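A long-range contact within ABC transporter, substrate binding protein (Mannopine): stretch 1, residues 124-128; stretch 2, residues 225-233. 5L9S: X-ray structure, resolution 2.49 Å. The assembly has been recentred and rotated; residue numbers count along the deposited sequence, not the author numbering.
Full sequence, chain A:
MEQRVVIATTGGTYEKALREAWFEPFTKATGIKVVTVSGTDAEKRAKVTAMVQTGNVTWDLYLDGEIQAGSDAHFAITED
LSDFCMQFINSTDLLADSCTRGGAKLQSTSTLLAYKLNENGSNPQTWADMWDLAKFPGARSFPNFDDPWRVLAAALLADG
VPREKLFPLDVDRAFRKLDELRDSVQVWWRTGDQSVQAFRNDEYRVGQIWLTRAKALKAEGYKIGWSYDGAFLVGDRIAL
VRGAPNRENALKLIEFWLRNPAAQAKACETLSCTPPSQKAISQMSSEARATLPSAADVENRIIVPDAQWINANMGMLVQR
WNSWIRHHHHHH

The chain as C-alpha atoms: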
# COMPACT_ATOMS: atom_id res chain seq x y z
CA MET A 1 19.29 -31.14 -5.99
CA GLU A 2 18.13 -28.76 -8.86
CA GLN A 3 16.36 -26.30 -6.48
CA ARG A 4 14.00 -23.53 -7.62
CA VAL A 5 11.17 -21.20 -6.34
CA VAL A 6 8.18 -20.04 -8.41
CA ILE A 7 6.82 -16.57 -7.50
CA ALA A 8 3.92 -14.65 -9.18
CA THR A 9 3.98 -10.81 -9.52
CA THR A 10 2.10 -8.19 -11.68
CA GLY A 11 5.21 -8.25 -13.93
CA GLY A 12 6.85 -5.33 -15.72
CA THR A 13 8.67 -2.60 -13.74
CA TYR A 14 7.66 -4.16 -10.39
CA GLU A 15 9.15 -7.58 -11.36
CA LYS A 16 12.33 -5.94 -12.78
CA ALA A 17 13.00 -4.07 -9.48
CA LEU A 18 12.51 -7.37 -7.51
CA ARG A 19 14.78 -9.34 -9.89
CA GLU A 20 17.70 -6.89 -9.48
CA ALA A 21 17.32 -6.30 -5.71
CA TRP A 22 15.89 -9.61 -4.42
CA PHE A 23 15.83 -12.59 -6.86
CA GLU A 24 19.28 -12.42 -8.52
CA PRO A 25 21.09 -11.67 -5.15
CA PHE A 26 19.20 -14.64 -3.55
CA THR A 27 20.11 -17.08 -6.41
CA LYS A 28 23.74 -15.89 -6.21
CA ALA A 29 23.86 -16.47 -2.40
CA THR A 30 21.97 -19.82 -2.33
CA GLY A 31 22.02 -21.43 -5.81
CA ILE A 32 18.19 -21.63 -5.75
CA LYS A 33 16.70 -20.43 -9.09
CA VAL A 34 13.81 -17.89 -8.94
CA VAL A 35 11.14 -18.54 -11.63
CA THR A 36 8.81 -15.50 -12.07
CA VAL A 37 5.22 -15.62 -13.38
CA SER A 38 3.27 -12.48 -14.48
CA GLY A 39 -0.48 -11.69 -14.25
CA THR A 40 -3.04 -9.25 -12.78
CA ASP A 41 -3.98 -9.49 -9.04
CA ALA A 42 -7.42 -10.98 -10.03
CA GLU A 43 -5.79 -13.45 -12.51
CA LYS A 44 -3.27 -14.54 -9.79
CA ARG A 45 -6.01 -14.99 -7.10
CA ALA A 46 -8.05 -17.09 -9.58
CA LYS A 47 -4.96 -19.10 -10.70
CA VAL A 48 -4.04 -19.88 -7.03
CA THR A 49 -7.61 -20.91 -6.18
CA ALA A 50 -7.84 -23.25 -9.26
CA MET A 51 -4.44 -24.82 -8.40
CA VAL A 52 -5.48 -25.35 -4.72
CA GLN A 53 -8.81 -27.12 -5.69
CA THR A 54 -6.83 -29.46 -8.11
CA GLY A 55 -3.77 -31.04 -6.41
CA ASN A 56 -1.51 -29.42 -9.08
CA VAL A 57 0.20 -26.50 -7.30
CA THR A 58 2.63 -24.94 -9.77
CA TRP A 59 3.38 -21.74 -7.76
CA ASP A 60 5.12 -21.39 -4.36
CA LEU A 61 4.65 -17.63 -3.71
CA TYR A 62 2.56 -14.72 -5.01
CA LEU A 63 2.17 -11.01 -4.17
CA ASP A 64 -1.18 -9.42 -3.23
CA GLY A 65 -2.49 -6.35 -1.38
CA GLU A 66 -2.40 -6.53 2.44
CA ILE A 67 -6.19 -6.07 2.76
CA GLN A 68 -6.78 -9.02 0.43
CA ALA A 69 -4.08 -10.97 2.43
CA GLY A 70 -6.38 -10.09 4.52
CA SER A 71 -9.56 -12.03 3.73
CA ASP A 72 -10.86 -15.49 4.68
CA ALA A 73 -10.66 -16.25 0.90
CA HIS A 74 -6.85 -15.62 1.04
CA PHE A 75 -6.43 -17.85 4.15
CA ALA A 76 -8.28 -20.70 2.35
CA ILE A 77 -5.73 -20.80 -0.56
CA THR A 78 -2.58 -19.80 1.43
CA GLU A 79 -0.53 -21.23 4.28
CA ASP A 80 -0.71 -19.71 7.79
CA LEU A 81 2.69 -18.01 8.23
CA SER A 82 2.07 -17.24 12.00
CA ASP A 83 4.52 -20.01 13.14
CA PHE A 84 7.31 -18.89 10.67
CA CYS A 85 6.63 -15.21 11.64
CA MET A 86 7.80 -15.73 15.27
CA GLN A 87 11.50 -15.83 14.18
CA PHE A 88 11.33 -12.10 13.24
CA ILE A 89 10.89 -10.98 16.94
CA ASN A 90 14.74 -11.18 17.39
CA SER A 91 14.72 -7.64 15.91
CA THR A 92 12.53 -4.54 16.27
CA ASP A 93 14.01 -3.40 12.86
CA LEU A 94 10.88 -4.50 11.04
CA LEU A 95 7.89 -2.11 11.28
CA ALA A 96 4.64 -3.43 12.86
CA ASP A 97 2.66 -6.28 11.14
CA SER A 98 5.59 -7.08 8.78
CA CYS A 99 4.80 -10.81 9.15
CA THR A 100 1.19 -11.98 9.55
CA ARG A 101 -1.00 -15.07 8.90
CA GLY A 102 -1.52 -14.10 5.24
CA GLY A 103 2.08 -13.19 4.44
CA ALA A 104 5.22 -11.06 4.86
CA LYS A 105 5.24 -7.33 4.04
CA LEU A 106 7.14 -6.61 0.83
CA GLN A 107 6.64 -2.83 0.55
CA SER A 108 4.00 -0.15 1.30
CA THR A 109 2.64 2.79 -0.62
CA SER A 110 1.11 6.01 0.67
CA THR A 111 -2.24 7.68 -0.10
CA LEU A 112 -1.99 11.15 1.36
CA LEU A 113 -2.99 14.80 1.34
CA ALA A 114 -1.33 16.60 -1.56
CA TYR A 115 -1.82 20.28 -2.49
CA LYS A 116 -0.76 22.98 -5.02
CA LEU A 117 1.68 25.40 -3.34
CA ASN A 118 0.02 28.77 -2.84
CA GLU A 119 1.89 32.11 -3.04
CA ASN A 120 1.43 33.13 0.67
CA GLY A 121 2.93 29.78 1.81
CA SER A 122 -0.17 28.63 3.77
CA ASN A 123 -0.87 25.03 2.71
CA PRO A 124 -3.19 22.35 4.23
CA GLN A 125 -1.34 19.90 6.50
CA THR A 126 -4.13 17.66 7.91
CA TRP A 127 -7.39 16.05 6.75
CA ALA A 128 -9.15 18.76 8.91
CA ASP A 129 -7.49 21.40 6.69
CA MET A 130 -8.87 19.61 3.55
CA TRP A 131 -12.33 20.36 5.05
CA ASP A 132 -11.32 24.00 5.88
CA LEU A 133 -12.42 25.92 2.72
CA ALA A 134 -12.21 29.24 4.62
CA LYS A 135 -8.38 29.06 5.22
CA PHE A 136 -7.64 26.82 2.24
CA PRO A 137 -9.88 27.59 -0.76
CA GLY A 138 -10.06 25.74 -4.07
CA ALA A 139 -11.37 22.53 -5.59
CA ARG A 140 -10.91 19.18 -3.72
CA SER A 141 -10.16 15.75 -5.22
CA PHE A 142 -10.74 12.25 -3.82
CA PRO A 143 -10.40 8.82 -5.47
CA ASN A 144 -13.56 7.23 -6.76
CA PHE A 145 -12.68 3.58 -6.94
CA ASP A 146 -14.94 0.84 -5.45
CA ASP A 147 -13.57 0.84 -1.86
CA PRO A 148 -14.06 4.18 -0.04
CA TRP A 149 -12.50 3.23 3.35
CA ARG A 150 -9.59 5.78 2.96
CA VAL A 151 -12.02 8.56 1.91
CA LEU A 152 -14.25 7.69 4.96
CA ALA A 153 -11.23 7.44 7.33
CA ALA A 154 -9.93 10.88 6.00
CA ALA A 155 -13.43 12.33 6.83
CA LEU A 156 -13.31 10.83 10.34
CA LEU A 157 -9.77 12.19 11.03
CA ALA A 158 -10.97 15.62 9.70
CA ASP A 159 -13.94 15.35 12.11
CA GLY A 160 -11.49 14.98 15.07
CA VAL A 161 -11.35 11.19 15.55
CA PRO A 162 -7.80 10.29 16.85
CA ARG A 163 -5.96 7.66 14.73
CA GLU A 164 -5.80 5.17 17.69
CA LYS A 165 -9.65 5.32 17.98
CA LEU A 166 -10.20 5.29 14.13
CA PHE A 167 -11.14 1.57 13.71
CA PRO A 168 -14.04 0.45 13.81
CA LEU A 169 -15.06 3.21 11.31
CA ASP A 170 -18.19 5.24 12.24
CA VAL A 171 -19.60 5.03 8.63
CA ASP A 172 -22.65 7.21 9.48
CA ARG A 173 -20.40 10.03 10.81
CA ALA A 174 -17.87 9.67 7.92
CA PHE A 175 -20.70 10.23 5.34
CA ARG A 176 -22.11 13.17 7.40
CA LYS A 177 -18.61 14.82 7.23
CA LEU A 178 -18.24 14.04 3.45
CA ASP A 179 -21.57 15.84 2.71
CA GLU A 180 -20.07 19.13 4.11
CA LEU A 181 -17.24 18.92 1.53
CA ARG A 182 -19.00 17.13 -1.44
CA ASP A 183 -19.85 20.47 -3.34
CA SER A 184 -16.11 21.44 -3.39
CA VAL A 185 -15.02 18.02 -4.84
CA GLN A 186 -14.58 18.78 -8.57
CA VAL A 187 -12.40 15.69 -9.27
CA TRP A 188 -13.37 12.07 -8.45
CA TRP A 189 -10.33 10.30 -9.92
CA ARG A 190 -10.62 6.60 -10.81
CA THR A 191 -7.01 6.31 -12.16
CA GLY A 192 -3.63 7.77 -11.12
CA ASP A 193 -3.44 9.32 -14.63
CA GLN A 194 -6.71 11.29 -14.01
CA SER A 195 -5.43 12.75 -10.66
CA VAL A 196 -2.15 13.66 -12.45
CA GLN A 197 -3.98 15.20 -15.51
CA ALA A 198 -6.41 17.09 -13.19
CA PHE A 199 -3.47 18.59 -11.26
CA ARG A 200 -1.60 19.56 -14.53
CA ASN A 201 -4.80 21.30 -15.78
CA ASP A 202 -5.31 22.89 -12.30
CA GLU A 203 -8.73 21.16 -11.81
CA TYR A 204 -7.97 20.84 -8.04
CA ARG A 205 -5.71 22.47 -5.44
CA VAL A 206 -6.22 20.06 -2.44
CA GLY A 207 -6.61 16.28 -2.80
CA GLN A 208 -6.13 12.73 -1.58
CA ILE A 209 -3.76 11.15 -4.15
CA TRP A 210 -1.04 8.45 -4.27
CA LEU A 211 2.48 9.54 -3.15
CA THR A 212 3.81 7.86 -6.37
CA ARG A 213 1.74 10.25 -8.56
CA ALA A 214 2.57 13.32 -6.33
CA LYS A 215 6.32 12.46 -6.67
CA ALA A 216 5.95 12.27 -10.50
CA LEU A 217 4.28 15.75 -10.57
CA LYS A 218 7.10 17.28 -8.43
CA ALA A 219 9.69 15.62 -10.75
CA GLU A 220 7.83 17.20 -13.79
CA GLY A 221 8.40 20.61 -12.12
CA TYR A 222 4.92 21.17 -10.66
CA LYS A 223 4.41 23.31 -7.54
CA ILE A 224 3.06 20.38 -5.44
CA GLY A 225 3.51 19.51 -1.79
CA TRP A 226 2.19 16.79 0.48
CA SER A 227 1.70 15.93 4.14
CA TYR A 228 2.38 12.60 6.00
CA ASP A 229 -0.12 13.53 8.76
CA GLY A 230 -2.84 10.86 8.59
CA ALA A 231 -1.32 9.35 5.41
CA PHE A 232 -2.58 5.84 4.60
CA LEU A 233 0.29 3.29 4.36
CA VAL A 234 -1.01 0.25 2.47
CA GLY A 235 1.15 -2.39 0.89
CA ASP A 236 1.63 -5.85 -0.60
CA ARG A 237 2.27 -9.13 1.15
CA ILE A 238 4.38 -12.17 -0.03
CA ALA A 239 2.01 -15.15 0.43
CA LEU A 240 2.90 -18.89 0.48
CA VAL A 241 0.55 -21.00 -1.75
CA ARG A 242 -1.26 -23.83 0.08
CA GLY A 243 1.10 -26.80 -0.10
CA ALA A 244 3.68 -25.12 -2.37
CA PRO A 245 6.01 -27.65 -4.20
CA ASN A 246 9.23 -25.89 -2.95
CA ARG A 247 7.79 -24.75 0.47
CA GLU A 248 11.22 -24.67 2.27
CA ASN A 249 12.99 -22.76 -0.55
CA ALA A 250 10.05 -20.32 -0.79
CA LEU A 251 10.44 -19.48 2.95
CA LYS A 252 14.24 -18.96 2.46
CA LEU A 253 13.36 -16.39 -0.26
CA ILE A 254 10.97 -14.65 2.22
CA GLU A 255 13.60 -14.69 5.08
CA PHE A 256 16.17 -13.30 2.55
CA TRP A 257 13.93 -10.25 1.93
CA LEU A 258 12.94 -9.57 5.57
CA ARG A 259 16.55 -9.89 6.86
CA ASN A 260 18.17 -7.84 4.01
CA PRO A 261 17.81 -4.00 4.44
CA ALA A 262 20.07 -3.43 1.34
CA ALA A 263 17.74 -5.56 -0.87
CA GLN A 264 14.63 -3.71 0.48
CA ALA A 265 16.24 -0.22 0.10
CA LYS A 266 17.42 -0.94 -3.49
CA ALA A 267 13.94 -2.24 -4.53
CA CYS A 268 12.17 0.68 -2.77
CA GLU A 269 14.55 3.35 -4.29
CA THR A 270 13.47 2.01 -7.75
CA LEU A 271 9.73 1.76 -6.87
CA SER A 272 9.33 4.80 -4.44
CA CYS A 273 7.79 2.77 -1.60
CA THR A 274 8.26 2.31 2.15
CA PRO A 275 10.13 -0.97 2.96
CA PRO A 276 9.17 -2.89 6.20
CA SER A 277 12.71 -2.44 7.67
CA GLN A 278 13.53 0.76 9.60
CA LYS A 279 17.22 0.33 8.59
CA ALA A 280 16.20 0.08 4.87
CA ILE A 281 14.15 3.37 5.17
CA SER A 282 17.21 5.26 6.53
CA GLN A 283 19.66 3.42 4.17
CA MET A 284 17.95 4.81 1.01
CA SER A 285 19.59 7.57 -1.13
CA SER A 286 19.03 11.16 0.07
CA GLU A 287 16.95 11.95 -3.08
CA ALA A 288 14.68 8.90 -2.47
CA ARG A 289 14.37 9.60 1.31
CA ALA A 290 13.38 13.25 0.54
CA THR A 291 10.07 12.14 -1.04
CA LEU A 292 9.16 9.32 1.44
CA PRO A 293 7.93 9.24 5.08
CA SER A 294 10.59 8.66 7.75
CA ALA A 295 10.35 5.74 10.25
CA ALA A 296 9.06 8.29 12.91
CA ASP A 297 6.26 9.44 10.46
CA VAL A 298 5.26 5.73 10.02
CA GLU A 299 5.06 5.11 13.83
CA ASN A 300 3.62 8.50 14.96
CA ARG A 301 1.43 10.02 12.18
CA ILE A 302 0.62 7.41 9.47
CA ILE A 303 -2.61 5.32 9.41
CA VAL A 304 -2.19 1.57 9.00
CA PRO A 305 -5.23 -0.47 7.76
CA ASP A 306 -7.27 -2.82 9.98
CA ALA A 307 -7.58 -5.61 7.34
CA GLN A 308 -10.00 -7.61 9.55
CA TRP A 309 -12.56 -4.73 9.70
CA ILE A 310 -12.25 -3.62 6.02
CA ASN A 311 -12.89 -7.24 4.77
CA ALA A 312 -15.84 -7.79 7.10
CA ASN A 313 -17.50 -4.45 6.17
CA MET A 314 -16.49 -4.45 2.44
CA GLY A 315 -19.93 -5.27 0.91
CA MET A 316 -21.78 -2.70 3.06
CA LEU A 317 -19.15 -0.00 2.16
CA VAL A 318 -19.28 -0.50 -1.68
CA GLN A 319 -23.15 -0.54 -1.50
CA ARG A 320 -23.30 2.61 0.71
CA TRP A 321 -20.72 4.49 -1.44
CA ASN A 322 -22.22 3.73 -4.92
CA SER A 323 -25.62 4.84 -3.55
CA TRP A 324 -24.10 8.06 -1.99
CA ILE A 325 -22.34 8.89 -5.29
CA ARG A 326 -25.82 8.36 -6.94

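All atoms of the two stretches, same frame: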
# COMPACT_ATOMS: atom_id res chain seq x y z
N PRO A 124 -2.53 23.26 3.28
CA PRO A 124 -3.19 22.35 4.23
C PRO A 124 -2.25 21.24 4.69
O PRO A 124 -1.50 20.69 3.87
CB PRO A 124 -4.38 21.78 3.45
CG PRO A 124 -4.33 22.40 2.10
CD PRO A 124 -3.03 23.06 1.90
N GLN A 125 -2.26 20.92 5.99
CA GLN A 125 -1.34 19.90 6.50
C GLN A 125 -2.04 18.66 7.09
O GLN A 125 -1.39 17.64 7.30
CB GLN A 125 -0.33 20.52 7.49
CG GLN A 125 0.62 21.55 6.84
CD GLN A 125 1.29 21.04 5.58
OE1 GLN A 125 2.05 20.05 5.59
NE2 GLN A 125 1.04 21.68 4.46
N THR A 126 -3.36 18.75 7.35
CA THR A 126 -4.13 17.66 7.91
C THR A 126 -5.40 17.43 7.11
O THR A 126 -5.76 18.27 6.29
CB THR A 126 -4.50 17.95 9.37
OG1 THR A 126 -5.36 19.07 9.40
CG2 THR A 126 -3.29 18.19 10.26
N TRP A 127 -6.10 16.32 7.37
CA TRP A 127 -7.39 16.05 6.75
C TRP A 127 -8.43 17.13 7.19
O TRP A 127 -9.28 17.50 6.39
CB TRP A 127 -7.86 14.62 7.07
CG TRP A 127 -6.97 13.56 6.48
CD1 TRP A 127 -6.30 12.58 7.16
CD2 TRP A 127 -6.67 13.36 5.09
NE1 TRP A 127 -5.61 11.78 6.29
CE2 TRP A 127 -5.82 12.24 5.00
CE3 TRP A 127 -7.08 14.01 3.90
CZ2 TRP A 127 -5.31 11.79 3.78
CZ3 TRP A 127 -6.57 13.56 2.69
CH2 TRP A 127 -5.70 12.46 2.64
N ALA A 128 -8.29 17.68 8.42
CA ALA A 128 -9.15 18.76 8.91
C ALA A 128 -8.98 20.00 8.05
O ALA A 128 -9.98 20.68 7.78
CB ALA A 128 -8.82 19.08 10.36
N GLY A 225 3.04 19.93 -3.09
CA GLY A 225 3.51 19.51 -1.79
C GLY A 225 2.61 18.41 -1.26
O GLY A 225 1.56 18.12 -1.83
N TRP A 226 3.01 17.80 -0.16
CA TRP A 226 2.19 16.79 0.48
C TRP A 226 2.47 16.73 1.95
O TRP A 226 3.49 17.26 2.41
CB TRP A 226 2.31 15.40 -0.19
CG TRP A 226 3.72 14.91 -0.34
CD1 TRP A 226 4.47 14.25 0.59
CD2 TRP A 226 4.54 15.03 -1.50
NE1 TRP A 226 5.71 13.96 0.08
CE2 TRP A 226 5.78 14.42 -1.21
CE3 TRP A 226 4.35 15.60 -2.77
CZ2 TRP A 226 6.81 14.35 -2.14
CZ3 TRP A 226 5.39 15.56 -3.68
CH2 TRP A 226 6.60 14.94 -3.36
N SER A 227 1.55 16.10 2.70
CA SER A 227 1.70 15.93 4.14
C SER A 227 1.58 14.45 4.55
O SER A 227 0.70 13.74 4.04
CB SER A 227 0.68 16.80 4.87
OG SER A 227 0.71 16.46 6.24
N TYR A 228 2.43 13.99 5.48
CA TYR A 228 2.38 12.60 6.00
C TYR A 228 1.44 12.45 7.18
O TYR A 228 1.28 11.33 7.65
CB TYR A 228 3.78 12.04 6.35
CG TYR A 228 4.75 12.07 5.19
CD1 TYR A 228 4.51 11.34 4.03
CD2 TYR A 228 5.90 12.84 5.25
CE1 TYR A 228 5.36 11.42 2.94
CE2 TYR A 228 6.76 12.93 4.17
CZ TYR A 228 6.49 12.21 3.01
OH TYR A 228 7.36 12.32 1.95
N ASP A 229 0.83 13.54 7.65
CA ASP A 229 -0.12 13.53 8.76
C ASP A 229 -1.41 12.85 8.29
O ASP A 229 -2.07 13.32 7.33
CB ASP A 229 -0.39 14.96 9.24
CG ASP A 229 -1.01 15.04 10.61
OD1 ASP A 229 -2.26 15.00 10.69
OD2 ASP A 229 -0.25 15.24 11.60
N GLY A 230 -1.70 11.70 8.91
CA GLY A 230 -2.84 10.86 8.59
C GLY A 230 -2.75 10.17 7.24
O GLY A 230 -3.78 9.75 6.70
N ALA A 231 -1.52 10.04 6.69
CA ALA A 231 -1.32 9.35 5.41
C ALA A 231 -1.65 7.87 5.57
O ALA A 231 -1.40 7.29 6.62
CB ALA A 231 0.13 9.51 4.95
N PHE A 232 -2.23 7.25 4.55
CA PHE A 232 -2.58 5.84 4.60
C PHE A 232 -1.47 4.99 3.97
O PHE A 232 -1.20 5.10 2.76
CB PHE A 232 -3.96 5.61 3.96
CG PHE A 232 -5.05 6.47 4.57
CD1 PHE A 232 -5.72 6.06 5.73
CD2 PHE A 232 -5.42 7.68 3.98
CE1 PHE A 232 -6.70 6.87 6.31
CE2 PHE A 232 -6.42 8.48 4.56
CZ PHE A 232 -7.04 8.08 5.73
N LEU A 233 -0.79 4.18 4.80
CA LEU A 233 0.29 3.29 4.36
C LEU A 233 -0.23 1.90 4.14
O LEU A 233 -0.50 1.20 5.10
CB LEU A 233 1.47 3.30 5.33
CG LEU A 233 2.79 2.76 4.80
CD1 LEU A 233 3.41 3.68 3.77
CD2 LEU A 233 3.75 2.51 5.93

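Two hydrogen bonds, each from a side chain to a backbone carbonyl, join residues 124-128 to residues 225-233, and about 315 Å² of surface is buried between them. In the first, S227 OG donates to Q125 O at 2.6 Å. The CA-to-CB bond of S227 points toward the other stretch, and its t rotamer (171°) brings the hydroxyl to the carbonyl. The same hydroxyl oxygen accepts a hydrogen bond from D229 N, with D229 N and S227 OG 3.2 Å apart, so the small serine side chain ties the first stretch to the backbone of its own stretch, just where the chain turns a corner at D229 and G230. In the second, W127 NE1 donates to G230 O at 2.8 Å with an N-H...O angle of 166°. The carbonyl lies at the edge of the indole, near its plane, where the N-H is directed; this satisfies the polar atom of an otherwise apolar, buried side chain.

The corner is a type II beta turn from Y228 to A231, closed by a backbone hydrogen bond from A231 N to Y228 O (3.2 Å). Glycine suits position 230 on two counts. The phi of G230, 70°, favours glycine by itself, and an ideal CB on G230 would lie only 2.8 Å from W127 CD1, a clash with the indole that depends on this turn for its hydrogen bond.

Aromatic contact extends the interface beyond the turn. Although the CA-to-CB bond of W127 points sideways, its m rotamer carries the end of the indole closer to the second stretch, and W127 CZ2 comes within 3.6 Å of F232 CE2. The side chain of F232, also in the m rotamer, likewise starts sideways and ends nearer its partner. The five-membered ring of W127 and the ring of F232 are inclined by 28° with centroids 5.5 Å apart, near parallel but slid so that they barely overlap. Both residues are buried, and W127 has 77 Å² covered by the second stretch, the largest share of any residue here.

Van der Waals packing fills in around Q125 and T126. D229 directs its CA-to-CB bond toward the first stretch, placing its CB 3.5 Å from Q125 O and its OD1 3.4 Å from T126 CG2. The methyl of T126 thus serves this contact, while its hydroxyl caps the helix that begins at W127. The m, m conformation of Q125 brings its OE1 to 3.6 Å from S227 CB, packing the amide beside the serine that binds its backbone.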